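Side-chain contacts in catechol 1,2-dioxygenase (Acinetobacter sp., PDB 1DMH), which catalyses the iron(III)-dependent intradiol cleavage of catechol by molecular oxygen to cis,cis-muconate, a step of the beta-ketoadipate pathway: residues V59-L62 with N63-G66; T208-L211 with L212-L215. All blocks are in the same frame, centred on the assembly; numbering follows the deposited sequence.

Contact 1 of 2, residues V59-L62 with N63-G66; sequences VAYL and NQLG. With LIO ([1-pentadecanoyl-2-decanoyl-glycerol-3-yl]phosphonyl choline), chain E.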
ATOM      1  N   VAL A  59       5.376   2.391   6.140  1.00 11.97           N
ATOM      2  CA  VAL A  59       5.007   3.257   5.011  1.00 12.22           C
ATOM      3  C   VAL A  59       5.877   2.950   3.788  1.00 12.32           C
ATOM      4  O   VAL A  59       5.378   2.875   2.662  1.00 11.80           O
ATOM      5  CB  VAL A  59       5.150   4.749   5.383  1.00 12.00           C
ATOM      6  CG1 VAL A  59       4.986   5.620   4.116  1.00 11.76           C
ATOM      7  CG2 VAL A  59       4.081   5.121   6.441  1.00 11.92           C
ATOM      8  N   ALA A  60       7.179   2.775   4.020  1.00 11.76           N
ATOM      9  CA  ALA A  60       8.124   2.449   2.947  1.00 12.15           C
ATOM     10  C   ALA A  60       7.721   1.114   2.295  1.00 11.90           C
ATOM     11  O   ALA A  60       7.760   0.972   1.085  1.00 12.61           O
ATOM     12  CB  ALA A  60       9.544   2.349   3.512  1.00 11.71           C
ATOM     13  N   TYR A  61       7.344   0.139   3.113  1.00 11.60           N
ATOM     14  CA  TYR A  61       6.933  -1.156   2.608  1.00 11.20           C
ATOM     15  C   TYR A  61       5.742  -1.003   1.678  1.00 10.93           C
ATOM     16  O   TYR A  61       5.663  -1.656   0.659  1.00 11.28           O
ATOM     17  CB  TYR A  61       6.541  -2.065   3.757  1.00 11.42           C
ATOM     18  CG  TYR A  61       6.090  -3.421   3.300  1.00 11.36           C
ATOM     19  CD1 TYR A  61       7.018  -4.400   2.943  1.00 11.91           C
ATOM     20  CD2 TYR A  61       4.738  -3.703   3.151  1.00 11.30           C
ATOM     21  CE1 TYR A  61       6.600  -5.649   2.437  1.00 12.44           C
ATOM     22  CE2 TYR A  61       4.302  -4.946   2.643  1.00 12.95           C
ATOM     23  CZ  TYR A  61       5.240  -5.910   2.284  1.00 12.85           C
ATOM     24  OH  TYR A  61       4.827  -7.111   1.748  1.00 12.73           O
ATOM     25  N   LEU A  62       4.808  -0.138   2.035  1.00 12.15           N
ATOM     26  CA  LEU A  62       3.624   0.106   1.217  1.00 13.21           C
ATOM     27  C   LEU A  62       3.980   0.669  -0.152  1.00 13.13           C
ATOM     28  O   LEU A  62       3.350   0.312  -1.155  1.00 12.74           O
ATOM     29  CB  LEU A  62       2.702   1.073   1.942  1.00 15.26           C
ATOM     30  CG  LEU A  62       1.449   0.458   2.521  1.00 18.45           C
ATOM     31  CD1 LEU A  62       1.705  -0.956   3.045  1.00 20.43           C
ATOM     32  CD2 LEU A  62       0.932   1.403   3.577  1.00 18.54           C
ATOM     33  N   ASN A  63       4.960   1.571  -0.209  1.00 12.58           N
ATOM     34  CA  ASN A  63       5.367   2.077  -1.521  1.00 12.97           C
ATOM     35  C   ASN A  63       5.971   0.934  -2.350  1.00 13.08           C
ATOM     36  O   ASN A  63       5.690   0.765  -3.533  1.00 12.71           O
ATOM     37  CB  ASN A  63       6.414   3.196  -1.408  1.00 12.89           C
ATOM     38  CG  ASN A  63       5.794   4.555  -1.206  1.00 14.24           C
ATOM     39  OD1 ASN A  63       4.735   4.871  -1.765  1.00 15.29           O
ATOM     40  ND2 ASN A  63       6.468   5.391  -0.441  1.00 14.72           N
ATOM     41  N   GLN A  64       6.811   0.146  -1.699  1.00 14.61           N
ATOM     42  CA  GLN A  64       7.479  -0.961  -2.365  1.00 16.33           C
ATOM     43  C   GLN A  64       6.491  -2.021  -2.856  1.00 15.31           C
ATOM     44  O   GLN A  64       6.667  -2.611  -3.927  1.00 14.63           O
ATOM     45  CB  GLN A  64       8.483  -1.548  -1.393  1.00 20.27           C
ATOM     46  CG  GLN A  64       9.303  -2.634  -1.955  1.00 28.82           C
ATOM     47  CD  GLN A  64      10.400  -3.055  -0.979  1.00 34.08           C
ATOM     48  OE1 GLN A  64      10.131  -3.316   0.210  1.00 36.79           O
ATOM     49  NE2 GLN A  64      11.652  -3.126  -1.476  1.00 37.16           N
ATOM     50  N   LEU A  65       5.439  -2.248  -2.076  1.00 14.44           N
ATOM     51  CA  LEU A  65       4.414  -3.233  -2.432  1.00 13.72           C
ATOM     52  C   LEU A  65       3.725  -2.807  -3.731  1.00 13.70           C
ATOM     53  O   LEU A  65       3.587  -3.607  -4.665  1.00 13.32           O
ATOM     54  CB  LEU A  65       3.360  -3.336  -1.330  1.00 12.42           C
ATOM     55  CG  LEU A  65       2.241  -4.371  -1.552  1.00 12.89           C
ATOM     56  CD1 LEU A  65       2.802  -5.797  -1.576  1.00 11.30           C
ATOM     57  CD2 LEU A  65       1.211  -4.211  -0.426  1.00 12.29           C
ATOM     58  N   GLY A  66       3.306  -1.544  -3.773  1.00 12.86           N
ATOM     59  CA  GLY A  66       2.629  -1.028  -4.949  1.00 14.18           C
ATOM     60  C   GLY A  66       3.553  -0.833  -6.136  1.00 14.54           C
ATOM     61  O   GLY A  66       3.154  -1.028  -7.280  1.00 14.88           O
TER
HETATM   62  C1  LIO E1999      12.355  -5.011   9.271  0.50 36.03           C
HETATM   63  C2  LIO E1999      11.039  -5.199   8.885  0.50 33.18           C
HETATM   64  C3  LIO E1999      10.231  -4.560   9.810  0.50 31.38           C
HETATM   65  C4  LIO E1999      16.490  -4.093   9.930  0.50 44.45           C
HETATM   66  C5  LIO E1999      17.848  -4.812   9.707  0.50 45.01           C
HETATM   67  C6  LIO E1999      19.158  -2.721   9.705  0.50 45.50           C
HETATM   68  C7  LIO E1999      20.254  -4.831  10.050  0.50 45.72           C
HETATM   69  C8  LIO E1999      18.862  -3.929  11.780  0.50 45.32           C
HETATM   70  C11 LIO E1999       9.626  -3.212  11.745  0.50 26.60           C
HETATM   71  C12 LIO E1999       8.203  -3.412  11.170  0.50 24.75           C
HETATM   72  C13 LIO E1999       7.166  -2.602  11.929  0.50 21.54           C
HETATM   73  C14 LIO E1999       5.925  -2.448  11.061  0.50 18.96           C
HETATM   74  C15 LIO E1999       4.966  -1.458  11.728  0.50 17.11           C
HETATM   75  C16 LIO E1999       3.887  -1.049  10.735  0.50 15.62           C
HETATM   76  C17 LIO E1999       2.916  -0.060  11.380  0.50 15.13           C
HETATM   77  C18 LIO E1999       1.527  -0.227  10.764  0.50 15.58           C
HETATM   78  C19 LIO E1999       1.565   0.206   9.302  0.50 14.75           C
HETATM   79  C20 LIO E1999       0.879   1.543   9.159  0.50 14.73           C
HETATM   80  C21 LIO E1999       0.457   1.726   7.709  0.50 14.37           C
HETATM   81  C22 LIO E1999      -0.139   3.124   7.560  0.50 14.79           C
HETATM   82  C23 LIO E1999      -0.388   3.425   6.092  0.50 13.99           C
HETATM   83  C24 LIO E1999      -0.979   4.824   5.969  0.50 13.58           C
HETATM   84  C25 LIO E1999      -0.317   5.547   4.803  0.50 12.77           C
HETATM   85  C31 LIO E1999       9.469  -4.996   6.737  0.50 30.81           C
HETATM   86  C32 LIO E1999       8.154  -5.442   7.411  0.50 29.23           C
HETATM   87  C33 LIO E1999       7.076  -4.361   7.200  0.50 26.74           C
HETATM   88  C34 LIO E1999       5.706  -4.926   7.584  0.50 25.05           C
HETATM   89  C35 LIO E1999       4.655  -3.819   7.578  0.50 23.43           C
HETATM   90  C36 LIO E1999       3.625  -4.114   6.494  0.50 22.75           C
HETATM   91  C37 LIO E1999       2.247  -3.602   6.913  0.50 22.50           C
HETATM   92  C38 LIO E1999       1.241  -3.911   5.797  0.50 22.44           C
HETATM   93  C39 LIO E1999       0.101  -4.772   6.347  0.50 22.63           C
HETATM   94  C40 LIO E1999      -1.066  -4.780   5.356  0.50 22.45           C
HETATM   95  N   LIO E1999      19.016  -4.069  10.310  0.50 45.51           N
HETATM   96  O2  LIO E1999      10.774  -4.889   7.443  0.50 32.34           O
HETATM   97  O3  LIO E1999      10.724  -3.844  10.982  0.50 28.35           O
HETATM   98  O11 LIO E1999       9.844  -2.566  12.778  0.50 28.18           O
HETATM   99  O31 LIO E1999       9.442  -4.704   5.528  0.50 31.64           O
HETATM  100  O1P LIO E1999      14.178  -5.374  11.552  0.50 42.87           O
HETATM  101  O2P LIO E1999      15.415  -7.002  10.180  0.50 42.46           O
HETATM  102  O3P LIO E1999      13.245  -6.153   9.381  0.50 40.42           O
HETATM  103  O4P LIO E1999      15.240  -4.654   9.418  0.50 43.53           O
HETATM  104  P   LIO E1999      14.514  -5.790  10.137  0.50 43.13           P
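Tyr61 and Leu65 sit one helical turn apart and lean past each other, CE2 of the Tyr61 ring 4.4 Å from CB of Leu65. Farther out, the Leu65 methyl CD1 lies 4.1 Å from the Tyr61 hydroxyl OH, so the leucine meets the ring with its CB and the hydroxyl with a methyl. In both residues CG stands anti to the backbone N (chi1 179° for Tyr61, -178° for Leu65), yet the two side chains still pass at an oblique angle. The ring also meets the bound phospholipid: its CD2 is 3.5 Å from C36 in the shorter acyl chain, and CD1 is 3.6 Å from the ester carbonyl oxygen O31. Leu62 takes the longer chain, its methyl CD2 3.5 Å from C23.

Beneath these side chains the backbone keeps regular i to i+4 bonding. Leu65 N donates to Tyr61 O at 2.8 Å, tying together the backbones of the two residues that pack, and Gly66 N reaches Leu62 O at 3.2 Å in a nearly straight bond (N-H...O 168°). Asn63 N and Gln64 N bond to the carbonyls of Val59 and Ala60 in the same way.

The second shell fixes the polar ends. Tyr61 OH is hydrogen-bonded to the carbonyl O of Pro207, while Leu74 of helix 71-77 packs on both Tyr61 and Leu65. Asn63 OD1 takes a hydrogen bond from the backbone N of Ala71 of the second subunit; that alanine also packs against Val59 and Leu62. This stretch of helix 52-67 thus joins lipid, catalytic domain and partner subunit, an arrangement characteristic of the helical zipper along the dimer axis of this enzyme.

Contact 2 of 2, residues T208-L211 with L212-L215; sequences TQQL and LNQL. With LIO ([1-pentadecanoyl-2-decanoyl-glycerol-3-yl]phosphonyl choline), chain E.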
ATOM      1  N   THR A 208       6.261  -9.245  -1.113  1.00 13.53           N
ATOM      2  CA  THR A 208       5.399 -10.246  -0.495  1.00 13.50           C
ATOM      3  C   THR A 208       6.273 -11.278   0.222  1.00 14.41           C
ATOM      4  O   THR A 208       6.052 -11.598   1.394  1.00 13.06           O
ATOM      5  CB  THR A 208       4.468 -10.947  -1.543  1.00 13.96           C
ATOM      6  OG1 THR A 208       3.622  -9.969  -2.163  1.00 12.99           O
ATOM      7  CG2 THR A 208       3.580 -11.985  -0.869  1.00 13.29           C
ATOM      8  N   GLN A 209       7.282 -11.786  -0.473  1.00 14.40           N
ATOM      9  CA  GLN A 209       8.140 -12.768   0.149  1.00 15.16           C
ATOM     10  C   GLN A 209       8.908 -12.160   1.311  1.00 15.64           C
ATOM     11  O   GLN A 209       9.136 -12.827   2.334  1.00 15.23           O
ATOM     12  CB  GLN A 209       9.103 -13.355  -0.868  1.00 15.61           C
ATOM     13  CG  GLN A 209       9.883 -14.531  -0.303  1.00 17.66           C
ATOM     14  CD  GLN A 209       8.965 -15.634   0.172  1.00 17.70           C
ATOM     15  OE1 GLN A 209       8.921 -15.950   1.361  1.00 20.80           O
ATOM     16  NE2 GLN A 209       8.216 -16.217  -0.751  1.00 17.56           N
ATOM     17  N   GLN A 210       9.338 -10.910   1.162  1.00 16.24           N
ATOM     18  CA  GLN A 210      10.039 -10.246   2.252  1.00 18.32           C
ATOM     19  C   GLN A 210       9.179 -10.221   3.518  1.00 17.45           C
ATOM     20  O   GLN A 210       9.676 -10.516   4.603  1.00 17.32           O
ATOM     21  CB  GLN A 210      10.404  -8.814   1.875  1.00 21.86           C
ATOM     22  CG  GLN A 210      11.331  -8.741   0.675  1.00 29.65           C
ATOM     23  CD  GLN A 210      12.673  -9.424   0.927  1.00 34.41           C
ATOM     24  OE1 GLN A 210      13.414  -9.750  -0.022  1.00 38.07           O
ATOM     25  NE2 GLN A 210      13.007  -9.628   2.213  1.00 36.90           N
ATOM     26  N   LEU A 211       7.900  -9.874   3.396  1.00 15.40           N
ATOM     27  CA  LEU A 211       7.046  -9.849   4.570  1.00 15.17           C
ATOM     28  C   LEU A 211       6.847 -11.284   5.107  1.00 14.54           C
ATOM     29  O   LEU A 211       6.970 -11.522   6.320  1.00 14.81           O
ATOM     30  CB  LEU A 211       5.682  -9.239   4.246  1.00 15.09           C
ATOM     31  CG  LEU A 211       5.046  -8.442   5.390  1.00 18.38           C
ATOM     32  CD1 LEU A 211       3.593  -8.169   5.064  1.00 17.58           C
ATOM     33  CD2 LEU A 211       5.163  -9.163   6.692  1.00 17.13           C
ATOM     34  N   LEU A 212       6.541 -12.236   4.224  1.00 13.64           N
ATOM     35  CA  LEU A 212       6.321 -13.621   4.651  1.00 13.58           C
ATOM     36  C   LEU A 212       7.535 -14.145   5.409  1.00 14.17           C
ATOM     37  O   LEU A 212       7.389 -14.909   6.361  1.00 13.79           O
ATOM     38  CB  LEU A 212       6.007 -14.525   3.448  1.00 13.64           C
ATOM     39  CG  LEU A 212       4.635 -14.323   2.781  1.00 14.20           C
ATOM     40  CD1 LEU A 212       4.554 -15.053   1.434  1.00 14.64           C
ATOM     41  CD2 LEU A 212       3.541 -14.825   3.745  1.00 15.05           C
ATOM     42  N   ASN A 213       8.731 -13.719   5.004  1.00 15.18           N
ATOM     43  CA  ASN A 213       9.937 -14.151   5.692  1.00 16.31           C
ATOM     44  C   ASN A 213       9.897 -13.715   7.140  1.00 16.81           C
ATOM     45  O   ASN A 213      10.268 -14.492   8.028  1.00 17.22           O
ATOM     46  CB  ASN A 213      11.201 -13.568   5.060  1.00 17.91           C
ATOM     47  CG  ASN A 213      11.583 -14.247   3.756  1.00 19.33           C
ATOM     48  OD1 ASN A 213      11.119 -15.359   3.455  1.00 20.03           O
ATOM     49  ND2 ASN A 213      12.471 -13.594   2.984  1.00 19.29           N
ATOM     50  N   GLN A 214       9.445 -12.482   7.380  1.00 16.26           N
ATOM     51  CA  GLN A 214       9.360 -11.936   8.732  1.00 16.27           C
ATOM     52  C   GLN A 214       8.360 -12.689   9.615  1.00 15.76           C
ATOM     53  O   GLN A 214       8.422 -12.580  10.829  1.00 14.99           O
ATOM     54  CB  GLN A 214       8.963 -10.469   8.696  1.00 18.60           C
ATOM     55  CG  GLN A 214       9.915  -9.553   7.951  1.00 22.96           C
ATOM     56  CD  GLN A 214      11.274  -9.468   8.597  1.00 26.77           C
ATOM     57  OE1 GLN A 214      11.390  -9.224   9.799  1.00 29.00           O
ATOM     58  NE2 GLN A 214      12.319  -9.651   7.800  1.00 28.87           N
ATOM     59  N   LEU A 215       7.431 -13.425   8.995  1.00 14.81           N
ATOM     60  CA  LEU A 215       6.415 -14.230   9.701  1.00 14.44           C
ATOM     61  C   LEU A 215       6.838 -15.711   9.779  1.00 13.42           C
ATOM     62  O   LEU A 215       6.092 -16.552  10.268  1.00 13.49           O
ATOM     63  CB  LEU A 215       5.079 -14.152   8.950  1.00 13.59           C
ATOM     64  CG  LEU A 215       4.585 -12.723   8.657  1.00 14.70           C
ATOM     65  CD1 LEU A 215       3.247 -12.782   7.901  1.00 13.35           C
ATOM     66  CD2 LEU A 215       4.435 -11.950   9.981  1.00 15.61           C
TER
HETATM   67  C1  LIO E1999      12.355  -5.011   9.271  0.50 36.03           C
HETATM   68  C2  LIO E1999      11.039  -5.199   8.885  0.50 33.18           C
HETATM   69  C3  LIO E1999      10.231  -4.560   9.810  0.50 31.38           C
HETATM   70  C4  LIO E1999      16.490  -4.093   9.930  0.50 44.45           C
HETATM   71  C5  LIO E1999      17.848  -4.812   9.707  0.50 45.01           C
HETATM   72  C6  LIO E1999      19.158  -2.721   9.705  0.50 45.50           C
HETATM   73  C7  LIO E1999      20.254  -4.831  10.050  0.50 45.72           C
HETATM   74  C8  LIO E1999      18.862  -3.929  11.780  0.50 45.32           C
HETATM   75  C11 LIO E1999       9.626  -3.212  11.745  0.50 26.60           C
HETATM   76  C12 LIO E1999       8.203  -3.412  11.170  0.50 24.75           C
HETATM   77  C13 LIO E1999       7.166  -2.602  11.929  0.50 21.54           C
HETATM   78  C14 LIO E1999       5.925  -2.448  11.061  0.50 18.96           C
HETATM   79  C15 LIO E1999       4.966  -1.458  11.728  0.50 17.11           C
HETATM   80  C16 LIO E1999       3.887  -1.049  10.735  0.50 15.62           C
HETATM   81  C17 LIO E1999       2.916  -0.060  11.380  0.50 15.13           C
HETATM   82  C18 LIO E1999       1.527  -0.227  10.764  0.50 15.58           C
HETATM   83  C19 LIO E1999       1.565   0.206   9.302  0.50 14.75           C
HETATM   84  C20 LIO E1999       0.879   1.543   9.159  0.50 14.73           C
HETATM   85  C21 LIO E1999       0.457   1.726   7.709  0.50 14.37           C
HETATM   86  C22 LIO E1999      -0.139   3.124   7.560  0.50 14.79           C
HETATM   87  C23 LIO E1999      -0.388   3.425   6.092  0.50 13.99           C
HETATM   88  C24 LIO E1999      -0.979   4.824   5.969  0.50 13.58           C
HETATM   89  C25 LIO E1999      -0.317   5.547   4.803  0.50 12.77           C
HETATM   90  C31 LIO E1999       9.469  -4.996   6.737  0.50 30.81           C
HETATM   91  C32 LIO E1999       8.154  -5.442   7.411  0.50 29.23           C
HETATM   92  C33 LIO E1999       7.076  -4.361   7.200  0.50 26.74           C
HETATM   93  C34 LIO E1999       5.706  -4.926   7.584  0.50 25.05           C
HETATM   94  C35 LIO E1999       4.655  -3.819   7.578  0.50 23.43           C
HETATM   95  C36 LIO E1999       3.625  -4.114   6.494  0.50 22.75           C
HETATM   96  C37 LIO E1999       2.247  -3.602   6.913  0.50 22.50           C
HETATM   97  C38 LIO E1999       1.241  -3.911   5.797  0.50 22.44           C
HETATM   98  C39 LIO E1999       0.101  -4.772   6.347  0.50 22.63           C
HETATM   99  C40 LIO E1999      -1.066  -4.780   5.356  0.50 22.45           C
HETATM  100  N   LIO E1999      19.016  -4.069  10.310  0.50 45.51           N
HETATM  101  O2  LIO E1999      10.774  -4.889   7.443  0.50 32.34           O
HETATM  102  O3  LIO E1999      10.724  -3.844  10.982  0.50 28.35           O
HETATM  103  O11 LIO E1999       9.844  -2.566  12.778  0.50 28.18           O
HETATM  104  O31 LIO E1999       9.442  -4.704   5.528  0.50 31.64           O
HETATM  105  O1P LIO E1999      14.178  -5.374  11.552  0.50 42.87           O
HETATM  106  O2P LIO E1999      15.415  -7.002  10.180  0.50 42.46           O
HETATM  107  O3P LIO E1999      13.245  -6.153   9.381  0.50 40.42           O
HETATM  108  O4P LIO E1999      15.240  -4.654   9.418  0.50 43.53           O
HETATM  109  P   LIO E1999      14.514  -5.790  10.137  0.50 43.13           P
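Leu212 folds back over the carbonyl of Thr208, one turn earlier in the short helix 207-214, which belongs to the catalytic domain of this intradiol dioxygenase and comes to its end within this contact.

The apolar contacts are of two kinds. Thr208 and Leu212 run side by side and point the same way, with the threonine methyl CG2 4.0 Å from the leucine methyl CD1. Leu211 and Leu215 instead cross at a slant, Leu211 CD2 lying 4.1 Å from the branch carbon CG of Leu215. The Leu212 side also packs against Arg217 and Phe253, whereas Leu211 meets Leu74 of helix 71-77 in its own chain and Val30 of the second subunit.

Among the backbone hydrogen bonds, Leu212 N to Thr208 O is short and nearly straight (2.9 Å, N-H...O 172°), with the donor in the carbonyl plane. Asn213 N reaches Gln209 O at 2.8 Å. Beyond that the pattern breaks up. Within the helix Gln214 N bonds weakly to Gln210 O and Leu211 O; Leu215 N bonds weakly to Leu211 O and more closely to Leu212 O, at 3.0 Å, so the winding tightens as the helix runs out.

Polar side chains face different neighbours. Thr208 OG1, set beside its own backbone N by a chi1 of -61°, is hydrogen-bonded to Glu70 OE1. Gln214 lies at the lipid head: its chain bends at chi2 (-64°), which places the amide next to the phosphoester. It is one of five residues lining this lipid pocket; it packs on Asn27 of the second subunit, to which its backbone also hydrogen-bonds. The amide approaches the lipid without gripping it closely, its OE1 standing 3.6 Å from the phosphoester oxygen O3P.

Overall arrangement
From the N terminus, contact 1 comes first, on helix 52-67 in the N-terminal helical region; contact 2 follows on helix 207-214, after several strands of the catalytic domain. Each is a turn-to-turn contact within its own helix, so neither closes a long loop; they lie in series and neither nest nor cross. Their centres are nevertheless about 13 Å apart, and the helices touch where Tyr61 OH packs 3.4 Å from Leu211 CB. Helix 71-77 also joins them, Leu74 packing against both. The same lipid and the second subunit reach both contacts, which thereby join the helical zipper to the iron-bearing domain.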